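Local coordinates for protein tryptophan halogenase superfamily (Brevundimonas sp. BAL3, PDB 6FRL) that is a flavin-dependent halogenase that prefers bromination over chlorination, at residues 228-242 against 325-339. Residues are numbered along the deposited sequence; the frame is centred on the assembly and turned at random.
Sequences GLVIGEALGVGFEDW and RPGRRSQAWAKNCVA
The guanidinium of Arg-329 is sandwiched between Ile-231 CG2 and Gly-232 CA over one face and Phe-239 CD1 over the other. With CG anti to the backbone N (chi1 -175°), the chain then bends twice, with Arg-329 CD 3.5 Å from Val-237 CG1, and brings NH1 to Val-237 O at 3.0 Å, where it sits above the carbonyl plane. Arg-329 NE donates a hydrogen bond to Ser-343 O. An alanine at Arg-329 would probably leave Val-237 O and Ser-343 O without this donor and open a gap between Ile-231 and the Phe-239 ring. CD2 of that ring also lies over the centre of the Arg-325 guanidinium, the planes 34° apart, while Arg-325 NE makes a 2.7 Å salt bridge to Asp-241 OD2. Strands 239-241 and 327-329 run antiparallel here, extended on the far side of 327-329 by strand 345-346; helix 229-234 packs instead across strand 337-339, in the mixed sheet that carries the Rossmann-type part of the halogenase fold. Beneath the helix, Ile-231 CD1 reaches Ala-334 CB, Val-230 CG1 meets Cys-337 SG at 3.6 Å, and Leu-235 CD1 rests on Cys-337 CB. On the face of the small sheet opposite Phe-239 and Arg-329, Glu-240 CG lies over the Arg-328 guanidinium, and Glu-240 OE1 accepts from Ser-330 OG (2.7 Å) through the anti lone pair. Trp-242 lays one ring face over Gly-327 CA, and its CZ2 borders Arg-328 CD at 3.8 Å.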
# COMPACT_ATOMS: atom_id res chain seq x y z
N GLY B 228 -23.96 7.38 20.78
CA GLY B 228 -22.99 8.43 20.42
C GLY B 228 -23.22 9.70 21.19
O GLY B 228 -23.59 10.72 20.63
N LEU B 229 -22.93 9.64 22.48
CA LEU B 229 -23.28 10.68 23.47
C LEU B 229 -22.59 11.99 23.20
O LEU B 229 -23.17 13.06 23.45
CB LEU B 229 -22.88 10.22 24.89
CG LEU B 229 -23.65 10.85 26.05
CD1 LEU B 229 -24.85 9.94 26.28
CD2 LEU B 229 -22.86 11.01 27.34
N VAL B 230 -21.33 11.94 22.77
CA VAL B 230 -20.59 13.16 22.49
C VAL B 230 -20.54 13.46 20.98
O VAL B 230 -20.88 14.56 20.56
CB VAL B 230 -19.18 13.12 23.08
CG1 VAL B 230 -18.53 14.51 23.05
CG2 VAL B 230 -19.22 12.60 24.50
N ILE B 231 -20.12 12.49 20.17
CA ILE B 231 -19.97 12.71 18.72
C ILE B 231 -21.33 13.02 18.08
O ILE B 231 -21.42 13.87 17.20
CB ILE B 231 -19.26 11.50 18.02
CG1 ILE B 231 -18.71 11.88 16.63
CG2 ILE B 231 -20.16 10.29 17.93
CD1 ILE B 231 -17.54 12.85 16.64
N GLY B 232 -22.39 12.37 18.57
CA GLY B 232 -23.73 12.45 17.97
C GLY B 232 -24.67 13.44 18.63
O GLY B 232 -25.09 14.37 17.98
N GLU B 233 -24.98 13.22 19.92
CA GLU B 233 -25.96 14.02 20.68
C GLU B 233 -25.42 15.40 20.99
O GLU B 233 -26.04 16.38 20.68
CB GLU B 233 -26.41 13.33 21.97
CG GLU B 233 -27.34 12.13 21.78
CD GLU B 233 -27.72 11.43 23.12
OE1 GLU B 233 -27.16 11.76 24.21
OE2 GLU B 233 -28.59 10.54 23.09
N ALA B 234 -24.24 15.47 21.58
CA ALA B 234 -23.64 16.76 21.92
C ALA B 234 -23.18 17.59 20.71
O ALA B 234 -23.47 18.78 20.65
CB ALA B 234 -22.46 16.55 22.87
N LEU B 235 -22.43 16.96 19.79
CA LEU B 235 -21.79 17.65 18.64
C LEU B 235 -22.59 17.59 17.32
O LEU B 235 -22.20 18.21 16.33
CB LEU B 235 -20.39 17.09 18.40
CG LEU B 235 -19.41 17.43 19.53
CD1 LEU B 235 -18.08 16.73 19.31
CD2 LEU B 235 -19.22 18.94 19.73
N GLY B 236 -23.68 16.84 17.30
CA GLY B 236 -24.56 16.79 16.14
C GLY B 236 -24.06 16.13 14.87
O GLY B 236 -24.62 16.37 13.80
N VAL B 237 -23.01 15.30 14.96
CA VAL B 237 -22.51 14.58 13.78
C VAL B 237 -23.52 13.52 13.30
O VAL B 237 -24.04 12.72 14.10
CB VAL B 237 -21.11 13.95 14.03
CG1 VAL B 237 -20.68 13.10 12.85
CG2 VAL B 237 -20.09 15.04 14.28
N GLY B 238 -23.78 13.50 12.00
CA GLY B 238 -24.78 12.59 11.40
C GLY B 238 -24.31 11.16 11.09
O GLY B 238 -23.17 10.80 11.34
N PHE B 239 -25.23 10.38 10.54
CA PHE B 239 -25.04 8.94 10.30
C PHE B 239 -25.32 8.56 8.83
O PHE B 239 -26.41 8.85 8.33
CB PHE B 239 -25.99 8.14 11.21
CG PHE B 239 -25.58 6.71 11.37
CD1 PHE B 239 -24.56 6.37 12.24
CD2 PHE B 239 -26.19 5.71 10.66
CE1 PHE B 239 -24.15 5.06 12.39
CE2 PHE B 239 -25.78 4.36 10.79
CZ PHE B 239 -24.75 4.05 11.66
N GLU B 240 -24.35 7.93 8.15
CA GLU B 240 -24.58 7.38 6.81
C GLU B 240 -25.13 5.98 6.95
O GLU B 240 -24.38 5.05 7.30
CB GLU B 240 -23.31 7.30 5.92
CG GLU B 240 -22.35 8.47 5.94
CD GLU B 240 -22.87 9.70 5.27
OE1 GLU B 240 -23.06 10.71 5.97
OE2 GLU B 240 -23.07 9.64 4.04
N ASP B 241 -26.42 5.82 6.65
CA ASP B 241 -27.07 4.51 6.76
C ASP B 241 -26.72 3.64 5.57
O ASP B 241 -26.68 4.14 4.45
CB ASP B 241 -28.59 4.64 6.86
CG ASP B 241 -29.20 3.52 7.68
OD1 ASP B 241 -29.52 2.46 7.09
OD2 ASP B 241 -29.29 3.68 8.93
N TRP B 242 -26.45 2.36 5.83
CA TRP B 242 -26.05 1.40 4.80
C TRP B 242 -27.00 0.18 4.68
O TRP B 242 -26.65 -0.80 3.99
CB TRP B 242 -24.59 0.95 5.05
CG TRP B 242 -23.51 1.96 4.67
CD1 TRP B 242 -23.63 3.06 3.87
CD2 TRP B 242 -22.15 1.91 5.06
NE1 TRP B 242 -22.42 3.71 3.74
CE2 TRP B 242 -21.50 3.04 4.48
CE3 TRP B 242 -21.41 1.05 5.87
CZ2 TRP B 242 -20.14 3.30 4.66
CZ3 TRP B 242 -20.05 1.32 6.06
CH2 TRP B 242 -19.43 2.43 5.45
N ARG B 325 -27.91 -1.59 12.91
CA ARG B 325 -28.08 -0.51 11.98
C ARG B 325 -26.73 -0.24 11.27
O ARG B 325 -25.95 0.56 11.71
CB ARG B 325 -28.64 0.69 12.71
CG ARG B 325 -29.08 1.77 11.75
CD ARG B 325 -29.26 3.09 12.48
NE ARG B 325 -29.76 4.13 11.60
CZ ARG B 325 -30.04 5.37 11.98
NH1 ARG B 325 -30.53 6.23 11.10
NH2 ARG B 325 -29.82 5.75 13.25
N PRO B 326 -26.47 -0.96 10.17
CA PRO B 326 -25.22 -0.88 9.43
C PRO B 326 -24.94 0.50 8.89
O PRO B 326 -25.83 1.14 8.31
CB PRO B 326 -25.44 -1.80 8.24
CG PRO B 326 -26.59 -2.66 8.59
CD PRO B 326 -27.43 -1.87 9.52
N GLY B 327 -23.71 0.97 9.05
CA GLY B 327 -23.37 2.29 8.56
C GLY B 327 -22.26 2.91 9.36
O GLY B 327 -21.71 2.27 10.25
N ARG B 328 -21.94 4.16 9.04
CA ARG B 328 -20.87 4.86 9.71
C ARG B 328 -21.27 6.28 10.06
O ARG B 328 -22.01 6.95 9.33
CB ARG B 328 -19.58 4.86 8.85
CG ARG B 328 -19.61 5.83 7.69
CD ARG B 328 -18.35 5.77 6.85
NE ARG B 328 -18.47 6.72 5.77
CZ ARG B 328 -18.35 8.04 5.89
NH1 ARG B 328 -18.08 8.62 7.06
NH2 ARG B 328 -18.52 8.81 4.81
N ARG B 329 -20.76 6.73 11.20
CA ARG B 329 -20.77 8.13 11.62
C ARG B 329 -20.15 8.99 10.50
O ARG B 329 -19.13 8.62 9.94
CB ARG B 329 -19.93 8.21 12.91
CG ARG B 329 -19.88 9.56 13.61
CD ARG B 329 -21.23 9.92 14.17
NE ARG B 329 -21.83 8.93 15.04
CZ ARG B 329 -23.11 8.94 15.41
NH1 ARG B 329 -23.98 9.88 14.97
NH2 ARG B 329 -23.52 7.98 16.24
N SER B 330 -20.76 10.12 10.16
CA SER B 330 -20.34 10.88 8.97
C SER B 330 -18.91 11.40 9.02
O SER B 330 -18.22 11.46 8.01
CB SER B 330 -21.33 12.05 8.73
OG SER B 330 -22.62 11.53 8.50
N GLN B 331 -18.49 11.83 10.21
CA GLN B 331 -17.09 12.10 10.49
C GLN B 331 -16.82 11.48 11.85
O GLN B 331 -17.58 11.66 12.77
CB GLN B 331 -16.77 13.61 10.36
CG GLN B 331 -17.03 14.52 11.54
CD GLN B 331 -16.84 16.00 11.15
OE1 GLN B 331 -17.66 16.53 10.40
NE2 GLN B 331 -15.76 16.67 11.62
N ALA B 332 -15.77 10.69 11.97
CA ALA B 332 -15.51 9.99 13.22
C ALA B 332 -14.86 10.91 14.25
O ALA B 332 -14.94 10.62 15.45
CB ALA B 332 -14.65 8.73 13.00
N TRP B 333 -14.23 11.98 13.78
CA TRP B 333 -13.61 13.02 14.60
C TRP B 333 -14.22 14.40 14.26
O TRP B 333 -14.17 14.85 13.09
CB TRP B 333 -12.11 13.06 14.33
CG TRP B 333 -11.23 13.93 15.20
CD1 TRP B 333 -11.60 15.02 15.95
CD2 TRP B 333 -9.83 13.82 15.35
NE1 TRP B 333 -10.51 15.58 16.55
CE2 TRP B 333 -9.40 14.87 16.21
CE3 TRP B 333 -8.87 12.94 14.83
CZ2 TRP B 333 -8.07 15.06 16.57
CZ3 TRP B 333 -7.54 13.11 15.19
CH2 TRP B 333 -7.15 14.17 16.06
N ALA B 334 -14.80 15.04 15.27
CA ALA B 334 -15.30 16.40 15.16
C ALA B 334 -14.80 17.22 16.35
O ALA B 334 -14.83 16.75 17.48
CB ALA B 334 -16.82 16.40 15.11
N LYS B 335 -14.36 18.44 16.09
CA LYS B 335 -13.84 19.33 17.13
C LYS B 335 -12.75 18.64 17.96
O LYS B 335 -11.68 18.35 17.42
CB LYS B 335 -14.99 19.97 17.92
CG LYS B 335 -15.77 20.98 17.07
CD LYS B 335 -17.10 21.39 17.66
CE LYS B 335 -17.96 22.13 16.63
NZ LYS B 335 -17.29 23.40 16.21
N ASN B 336 -13.00 18.36 19.24
CA ASN B 336 -12.04 17.66 20.11
C ASN B 336 -12.62 16.35 20.65
O ASN B 336 -12.29 15.91 21.76
CB ASN B 336 -11.58 18.59 21.25
CG ASN B 336 -12.68 18.96 22.22
OD1 ASN B 336 -13.87 19.04 21.85
ND2 ASN B 336 -12.31 19.19 23.47
N CYS B 337 -13.47 15.73 19.84
CA CYS B 337 -14.01 14.42 20.13
C CYS B 337 -13.65 13.45 19.01
O CYS B 337 -13.94 13.73 17.85
CB CYS B 337 -15.51 14.51 20.25
SG CYS B 337 -16.25 12.95 20.69
N VAL B 338 -13.03 12.33 19.37
CA VAL B 338 -12.75 11.21 18.45
C VAL B 338 -13.66 10.09 18.87
O VAL B 338 -13.69 9.76 20.06
CB VAL B 338 -11.32 10.69 18.57
CG1 VAL B 338 -11.04 9.59 17.57
CG2 VAL B 338 -10.35 11.83 18.37
N ALA B 339 -14.36 9.49 17.91
CA ALA B 339 -15.24 8.37 18.21
C ALA B 339 -14.55 7.03 17.94
O ALA B 339 -14.06 6.81 16.82
CB ALA B 339 -16.50 8.49 17.40